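PDB 5FS4: AP205 bacteriophage COAT protein from Acinetobacter phage ap205, which forms the capsid shell of a small single-stranded RNA phage, probably by assembling from dimers of the coat protein. Local coordinates for residues 6-18 and 21-34. The protein carries 2 engineered substitutions. Residues are numbered along the deposited sequence; the frame is centred on the assembly and turned at random.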
ATOM      1  N   LYS B   6       5.441 -10.956 -14.567  1.00 11.50           N
ATOM      2  CA  LYS B   6       5.727 -12.364 -14.262  1.00 12.57           C
ATOM      3  C   LYS B   6       4.790 -12.939 -13.218  1.00 13.26           C
ATOM      4  O   LYS B   6       4.563 -12.278 -12.187  1.00 11.94           O
ATOM      5  CB  LYS B   6       7.167 -12.551 -13.813  1.00 13.40           C
ATOM      6  CG  LYS B   6       8.211 -12.211 -14.855  1.00 14.13           C
ATOM      7  CD  LYS B   6       9.612 -12.363 -14.311  1.00 14.80           C
ATOM      8  CE  LYS B   6      10.628 -12.848 -15.319  1.00 16.36           C
ATOM      9  NZ  LYS B   6      11.998 -12.896 -14.706  1.00 16.90           N
ATOM     10  N   PRO B   7       4.236 -14.140 -13.480  1.00 13.06           N
ATOM     11  CA  PRO B   7       3.330 -14.747 -12.521  1.00 13.59           C
ATOM     12  C   PRO B   7       4.095 -15.280 -11.304  1.00 11.96           C
ATOM     13  O   PRO B   7       5.228 -15.744 -11.419  1.00 11.59           O
ATOM     14  CB  PRO B   7       2.689 -15.868 -13.329  1.00 14.47           C
ATOM     15  CG  PRO B   7       3.734 -16.272 -14.287  1.00 13.74           C
ATOM     16  CD  PRO B   7       4.313 -14.955 -14.715  1.00 14.15           C
ATOM     17  N   MET B   8       3.443 -15.242 -10.136  1.00 11.54           N
ATOM     18  CA  MET B   8       4.024 -15.658  -8.881  1.00 12.19           C
ATOM     19  C   MET B   8       3.221 -16.852  -8.419  1.00 13.21           C
ATOM     20  O   MET B   8       2.063 -16.931  -8.761  1.00 15.85           O
ATOM     21  CB  MET B   8       3.986 -14.467  -7.919  1.00 11.57           C
ATOM     22  CG  MET B   8       4.859 -13.279  -8.367  1.00 10.47           C
ATOM     23  SD  MET B   8       4.831 -11.820  -7.289  1.00  7.39           S
ATOM     24  CE  MET B   8       5.817 -12.622  -6.138  1.00  8.26           C
ATOM     25  N   GLN B   9       3.857 -17.827  -7.783  1.00 14.18           N
ATOM     26  CA  GLN B   9       3.205 -19.077  -7.316  1.00 15.58           C
ATOM     27  C   GLN B   9       3.112 -19.143  -5.766  1.00 16.22           C
ATOM     28  O   GLN B   9       4.048 -18.702  -5.082  1.00 13.27           O
ATOM     29  CB  GLN B   9       3.994 -20.319  -7.782  1.00 17.53           C
ATOM     30  CG  GLN B   9       4.141 -20.468  -9.297  1.00 20.44           C
ATOM     31  CD  GLN B   9       2.810 -20.493 -10.045  1.00 23.95           C
ATOM     32  OE1 GLN B   9       1.776 -20.901  -9.481  1.00 28.15           O
ATOM     33  NE2 GLN B   9       2.811 -20.031 -11.330  1.00 25.83           N
ATOM     34  N   PRO B  10       1.967 -19.672  -5.217  1.00 16.32           N
ATOM     35  CA  PRO B  10       1.905 -19.895  -3.779  1.00 18.72           C
ATOM     36  C   PRO B  10       3.075 -20.816  -3.399  1.00 23.39           C
ATOM     37  O   PRO B  10       3.295 -21.792  -4.108  1.00 25.08           O
ATOM     38  CB  PRO B  10       0.562 -20.595  -3.565  1.00 18.19           C
ATOM     39  CG  PRO B  10      -0.234 -20.440  -4.820  1.00 16.95           C
ATOM     40  CD  PRO B  10       0.743 -20.110  -5.927  1.00 16.45           C
ATOM     41  N   ILE B  11       3.899 -20.476  -2.389  1.00 27.44           N
ATOM     42  CA  ILE B  11       4.999 -21.380  -1.902  1.00 28.67           C
ATOM     43  C   ILE B  11       4.689 -21.932  -0.514  1.00 29.39           C
ATOM     44  O   ILE B  11       5.058 -23.061  -0.186  1.00 27.40           O
ATOM     45  CB  ILE B  11       6.466 -20.783  -1.904  1.00 31.82           C
ATOM     46  CG1 ILE B  11       6.558 -19.323  -1.400  1.00 31.67           C
ATOM     47  CG2 ILE B  11       7.134 -20.929  -3.265  1.00 34.12           C
ATOM     48  CD1 ILE B  11       7.008 -19.264   0.052  1.00 31.82           C
ATOM     49  N   THR B  12       4.052 -21.123   0.314  1.00 27.59           N
ATOM     50  CA  THR B  12       3.504 -21.594   1.595  1.00 30.30           C
ATOM     51  C   THR B  12       2.012 -21.186   1.604  1.00 29.57           C
ATOM     52  O   THR B  12       1.621 -20.193   0.977  1.00 22.41           O
ATOM     53  CB  THR B  12       4.291 -21.089   2.861  1.00 32.15           C
ATOM     54  OG1 THR B  12       4.403 -19.651   2.891  1.00 31.15           O
ATOM     55  CG2 THR B  12       5.708 -21.747   2.950  1.00 32.93           C
ATOM     56  N   SER B  13       1.211 -21.984   2.301  1.00 30.05           N
ATOM     57  CA  SER B  13      -0.210 -21.872   2.275  1.00 32.56           C
ATOM     58  C   SER B  13      -0.681 -22.233   3.683  1.00 35.86           C
ATOM     59  O   SER B  13      -0.007 -22.988   4.387  1.00 36.85           O
ATOM     60  CB  SER B  13      -0.732 -22.856   1.235  1.00 32.87           C
ATOM     61  OG  SER B  13      -2.088 -22.663   0.983  1.00 35.06           O
ATOM     62  N   THR B  14      -1.787 -21.631   4.112  1.00 34.60           N
ATOM     63  CA  THR B  14      -2.534 -22.009   5.345  1.00 34.32           C
ATOM     64  C   THR B  14      -3.930 -21.493   4.977  1.00 30.96           C
ATOM     65  O   THR B  14      -4.004 -20.610   4.090  1.00 33.68           O
ATOM     66  CB  THR B  14      -1.974 -21.288   6.622  1.00 36.53           C
ATOM     67  OG1 THR B  14      -0.604 -21.662   6.824  1.00 37.51           O
ATOM     68  CG2 THR B  14      -2.744 -21.645   7.922  1.00 36.76           C
ATOM     69  N   ALA B  15      -5.020 -21.984   5.578  1.00 25.68           N
ATOM     70  CA  ALA B  15      -6.361 -21.286   5.431  1.00 26.19           C
ATOM     71  C   ALA B  15      -6.368 -19.730   5.566  1.00 27.51           C
ATOM     72  O   ALA B  15      -7.273 -19.036   5.048  1.00 29.17           O
ATOM     73  CB  ALA B  15      -7.337 -21.795   6.432  1.00 23.36           C
ATOM     74  N   ASN B  16      -5.433 -19.184   6.341  1.00 25.81           N
ATOM     75  CA  ASN B  16      -5.482 -17.775   6.616  1.00 24.75           C
ATOM     76  C   ASN B  16      -4.372 -17.001   6.022  1.00 19.47           C
ATOM     77  O   ASN B  16      -4.448 -15.808   6.037  1.00 18.63           O
ATOM     78  CB  ASN B  16      -5.630 -17.531   8.106  1.00 27.61           C
ATOM     79  CG  ASN B  16      -6.982 -17.989   8.613  1.00 34.07           C
ATOM     80  OD1 ASN B  16      -7.090 -18.989   9.329  1.00 38.71           O
ATOM     81  ND2 ASN B  16      -8.033 -17.277   8.207  1.00 36.15           N
ATOM     82  N   LYS B  17      -3.392 -17.672   5.430  1.00 17.15           N
ATOM     83  CA  LYS B  17      -2.194 -17.000   4.901  1.00 14.90           C
ATOM     84  C   LYS B  17      -1.589 -17.748   3.722  1.00 13.03           C
ATOM     85  O   LYS B  17      -1.235 -18.946   3.842  1.00 11.08           O
ATOM     86  CB  LYS B  17      -1.124 -16.855   5.962  1.00 13.65           C
ATOM     87  CG  LYS B  17      -0.012 -15.994   5.455  1.00 14.40           C
ATOM     88  CD  LYS B  17       1.070 -15.709   6.483  1.00 15.45           C
ATOM     89  CE  LYS B  17       2.012 -14.694   5.885  1.00 15.95           C
ATOM     90  NZ  LYS B  17       3.190 -14.492   6.729  1.00 17.29           N
ATOM     91  N   ILE B  18      -1.498 -17.046   2.590  1.00 12.31           N
ATOM     92  CA  ILE B  18      -0.717 -17.525   1.450  1.00 10.98           C
ATOM     93  C   ILE B  18       0.471 -16.602   1.180  1.00 10.44           C
ATOM     94  O   ILE B  18       0.349 -15.376   1.194  1.00  9.02           O
ATOM     95  CB  ILE B  18      -1.573 -17.691   0.150  1.00 10.97           C
ATOM     96  CG1 ILE B  18      -2.686 -18.715   0.410  1.00 11.30           C
ATOM     97  CG2 ILE B  18      -0.689 -18.134  -0.994  1.00 10.97           C
ATOM     98  CD1 ILE B  18      -3.805 -18.759  -0.633  1.00 11.25           C
ATOM     99  N   SER B  21       5.551 -16.342  -4.510  1.00  9.59           N
ATOM    100  CA  SER B  21       6.872 -15.846  -4.868  1.00 10.71           C
ATOM    101  C   SER B  21       7.140 -16.070  -6.359  1.00 10.75           C
ATOM    102  O   SER B  21       6.508 -16.860  -7.028  1.00 10.22           O
ATOM    103  CB  SER B  21       7.990 -16.426  -4.012  1.00 11.29           C
ATOM    104  OG  SER B  21       8.144 -17.759  -4.343  1.00 13.69           O
ATOM    105  N   ASP B  22       8.103 -15.374  -6.866  1.00 11.11           N
ATOM    106  CA  ASP B  22       8.371 -15.411  -8.297  1.00 11.06           C
ATOM    107  C   ASP B  22       9.321 -16.555  -8.521  1.00 11.68           C
ATOM    108  O   ASP B  22      10.401 -16.560  -7.917  1.00 12.15           O
ATOM    109  CB  ASP B  22       8.994 -14.113  -8.698  1.00 10.35           C
ATOM    110  CG  ASP B  22       9.494 -14.087 -10.189  1.00 10.43           C
ATOM    111  OD1 ASP B  22       9.475 -15.103 -10.972  1.00 10.26           O
ATOM    112  OD2 ASP B  22       9.867 -13.003 -10.556  1.00  9.35           O
ATOM    113  N   PRO B  23       8.930 -17.546  -9.339  1.00 11.50           N
ATOM    114  CA  PRO B  23       9.868 -18.700  -9.370  1.00 12.01           C
ATOM    115  C   PRO B  23      11.190 -18.467 -10.018  1.00 13.10           C
ATOM    116  O   PRO B  23      12.103 -19.272  -9.821  1.00 12.73           O
ATOM    117  CB  PRO B  23       9.130 -19.762 -10.183  1.00 11.58           C
ATOM    118  CG  PRO B  23       7.833 -19.188 -10.614  1.00 11.60           C
ATOM    119  CD  PRO B  23       7.683 -17.809 -10.082  1.00 11.56           C
ATOM    120  N   THR B  24      11.294 -17.378 -10.743  1.00 13.20           N
ATOM    121  CA  THR B  24      12.532 -16.964 -11.325  1.00 13.42           C
ATOM    122  C   THR B  24      13.293 -16.020 -10.423  1.00 13.80           C
ATOM    123  O   THR B  24      14.379 -15.631 -10.812  1.00 14.55           O
ATOM    124  CB  THR B  24      12.296 -16.281 -12.714  1.00 14.36           C
ATOM    125  OG1 THR B  24      11.871 -14.889 -12.590  1.00 15.29           O
ATOM    126  CG2 THR B  24      11.255 -17.042 -13.522  1.00 14.05           C
ATOM    127  N   ARG B  25      12.711 -15.568  -9.285  1.00 12.89           N
ATOM    128  CA  ARG B  25      13.406 -14.636  -8.384  1.00 12.66           C
ATOM    129  C   ARG B  25      12.716 -14.775  -7.035  1.00 12.70           C
ATOM    130  O   ARG B  25      11.759 -14.009  -6.660  1.00 12.01           O
ATOM    131  CB  ARG B  25      13.430 -13.165  -8.876  1.00 12.57           C
ATOM    132  CG  ARG B  25      14.192 -12.223  -7.960  1.00 12.33           C
ATOM    133  CD  ARG B  25      14.345 -10.831  -8.577  1.00 12.29           C
ATOM    134  NE  ARG B  25      15.188  -9.934  -7.793  1.00 12.38           N
ATOM    135  CZ  ARG B  25      16.506  -9.793  -7.960  1.00 12.31           C
ATOM    136  NH1 ARG B  25      17.171 -10.550  -8.858  1.00 11.66           N
ATOM    137  NH2 ARG B  25      17.189  -8.934  -7.203  1.00 12.36           N
ATOM    138  N   LEU B  26      13.165 -15.822  -6.348  1.00 12.78           N
ATOM    139  CA  LEU B  26      12.421 -16.336  -5.191  1.00 12.32           C
ATOM    140  C   LEU B  26      12.327 -15.340  -4.069  1.00 11.64           C
ATOM    141  O   LEU B  26      11.392 -15.426  -3.272  1.00 11.76           O
ATOM    142  CB  LEU B  26      13.015 -17.639  -4.740  1.00 13.23           C
ATOM    143  CG  LEU B  26      12.732 -18.767  -5.758  1.00 14.17           C
ATOM    144  CD1 LEU B  26      13.751 -19.882  -5.587  1.00 15.55           C
ATOM    145  CD2 LEU B  26      11.274 -19.268  -5.671  1.00 14.39           C
ATOM    146  N   SER B  27      13.238 -14.360  -4.026  1.00 10.55           N
ATOM    147  CA  SER B  27      13.180 -13.276  -3.025  1.00  9.58           C
ATOM    148  C   SER B  27      12.055 -12.238  -3.260  1.00  8.84           C
ATOM    149  O   SER B  27      11.787 -11.435  -2.389  1.00  8.63           O
ATOM    150  CB  SER B  27      14.523 -12.526  -2.944  1.00  9.74           C
ATOM    151  OG  SER B  27      14.902 -11.913  -4.151  1.00 10.42           O
ATOM    152  N   THR B  28      11.439 -12.229  -4.442  1.00  7.92           N
ATOM    153  CA  THR B  28      10.210 -11.440  -4.678  1.00  7.77           C
ATOM    154  C   THR B  28       8.973 -12.159  -4.102  1.00  7.24           C
ATOM    155  O   THR B  28       8.630 -13.291  -4.522  1.00  7.23           O
ATOM    156  CB  THR B  28      10.009 -11.145  -6.163  1.00  7.94           C
ATOM    157  OG1 THR B  28      11.182 -10.501  -6.613  1.00  7.84           O
ATOM    158  CG2 THR B  28       8.872 -10.138  -6.370  1.00  8.24           C
ATOM    159  N   THR B  29       8.340 -11.547  -3.093  1.00  6.67           N
ATOM    160  CA  THR B  29       7.217 -12.229  -2.430  1.00  6.52           C
ATOM    161  C   THR B  29       6.040 -11.275  -2.331  1.00  6.55           C
ATOM    162  O   THR B  29       6.217 -10.070  -2.317  1.00  6.72           O
ATOM    163  CB  THR B  29       7.552 -12.777  -1.016  1.00  6.97           C
ATOM    164  OG1 THR B  29       8.004 -11.715  -0.166  1.00  6.93           O
ATOM    165  CG2 THR B  29       8.601 -13.770  -1.079  1.00  7.21           C
ATOM    166  N   PHE B  30       4.847 -11.843  -2.361  1.00  6.56           N
ATOM    167  CA  PHE B  30       3.618 -11.134  -2.024  1.00  6.61           C
ATOM    168  C   PHE B  30       2.865 -12.062  -1.092  1.00  7.15           C
ATOM    169  O   PHE B  30       2.548 -13.183  -1.501  1.00  7.17           O
ATOM    170  CB  PHE B  30       2.756 -10.870  -3.245  1.00  6.77           C
ATOM    171  CG  PHE B  30       1.467 -10.199  -2.900  1.00  6.99           C
ATOM    172  CD1 PHE B  30       1.494  -8.857  -2.482  1.00  6.95           C
ATOM    173  CD2 PHE B  30       0.255 -10.928  -2.898  1.00  7.12           C
ATOM    174  CE1 PHE B  30       0.333  -8.191  -2.140  1.00  6.92           C
ATOM    175  CE2 PHE B  30      -0.925 -10.260  -2.513  1.00  6.97           C
ATOM    176  CZ  PHE B  30      -0.864  -8.911  -2.161  1.00  7.29           C
ATOM    177  N   SER B  31       2.518 -11.588   0.111  1.00  7.07           N
ATOM    178  CA  SER B  31       1.782 -12.435   1.041  1.00  7.59           C
ATOM    179  C   SER B  31       0.459 -11.809   1.439  1.00  7.21           C
ATOM    180  O   SER B  31       0.342 -10.607   1.550  1.00  6.99           O
ATOM    181  CB  SER B  31       2.675 -12.740   2.225  1.00  7.86           C
ATOM    182  OG  SER B  31       2.715 -11.635   3.071  1.00  9.48           O
ATOM    183  N   ALA B  32      -0.552 -12.641   1.671  1.00  7.52           N
ATOM    184  CA  ALA B  32      -1.886 -12.163   2.098  1.00  7.28           C
ATOM    185  C   ALA B  32      -2.279 -12.969   3.356  1.00  8.30           C
ATOM    186  O   ALA B  32      -2.269 -14.207   3.333  1.00  8.09           O
ATOM    187  CB  ALA B  32      -2.912 -12.355   0.939  1.00  7.47           C
ATOM    188  N   SER B  33      -2.560 -12.277   4.450  1.00  8.55           N
ATOM    189  CA  SER B  33      -2.852 -12.939   5.717  1.00 10.37           C
ATOM    190  C   SER B  33      -4.160 -12.333   6.216  1.00  9.83           C
ATOM    191  O   SER B  33      -4.236 -11.119   6.390  1.00  9.46           O
ATOM    192  CB  SER B  33      -1.754 -12.624   6.699  1.00 12.71           C
ATOM    193  OG  SER B  33      -2.070 -13.255   7.934  1.00 14.93           O
ATOM    194  N   LEU B  34      -5.177 -13.142   6.440  1.00  9.96           N
ATOM    195  CA  LEU B  34      -6.507 -12.601   6.784  1.00 10.14           C
ATOM    196  C   LEU B  34      -7.030 -13.115   8.144  1.00 11.75           C
ATOM    197  O   LEU B  34      -6.931 -14.304   8.428  1.00 11.16           O
ATOM    198  CB  LEU B  34      -7.522 -13.037   5.739  1.00  9.71           C
ATOM    199  CG  LEU B  34      -7.206 -12.905   4.242  1.00 10.07           C
ATOM    200  CD1 LEU B  34      -8.417 -13.277   3.444  1.00  9.96           C
ATOM    201  CD2 LEU B  34      -6.813 -11.466   3.942  1.00  9.96           C
TER
HETATM  202  O   HOH W   1      12.204 -11.562 -12.195  1.00 17.14           O
HETATM  203  O   HOH W   2       7.665 -15.799 -12.800  1.00 14.46           O
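Lys6 meets Asp22 and Thr24 in the type I turn Asp22–Arg25, and Met8 packs beside Ser21 and Thr28, while Asn16 to Ile18 pair with strand 28–38: two successive antiparallel hairpins of the single-stranded RNA phage coat-protein sheet. Gln9 and Ser21 form a hydrogen-bonded pair in the first; Ile18 and Ala32 do so in the second. Met8 runs out straight, then bends at chi3 (75°), which brings the CE methyl against the backbone at the closed end of the second hairpin, 3.3 Å from Thr28 O and 3.6 Å from Ser21 CA. Val127 of the second subunit packs on the same methionine. Ile11 lays CG2 against Ser21 OG, and Gln9 CG approaches the Pro23 ring at a slant, 4.1 Å from its CG. Lys17 and Ser33 are a non-hydrogen-bonded pair on one face; the extended lysine, CG anti to N (chi1 -172°), passes Ser33 CB at 4.0 Å from CG. Asn16 O accepts a nearly straight bond from Leu34 N; Asn16 ND2 gives Leu34 O a weak one. Asp22 OD1 accepts from Thr24 N, an Asx turn, and from Thr24 OG1, both on one carboxylate face. Water 2 links OD1 to Pro7 O, and water 1 joins OD2 to Lys6 NZ, which itself donates to Thr24 OG1 at 2.9 Å.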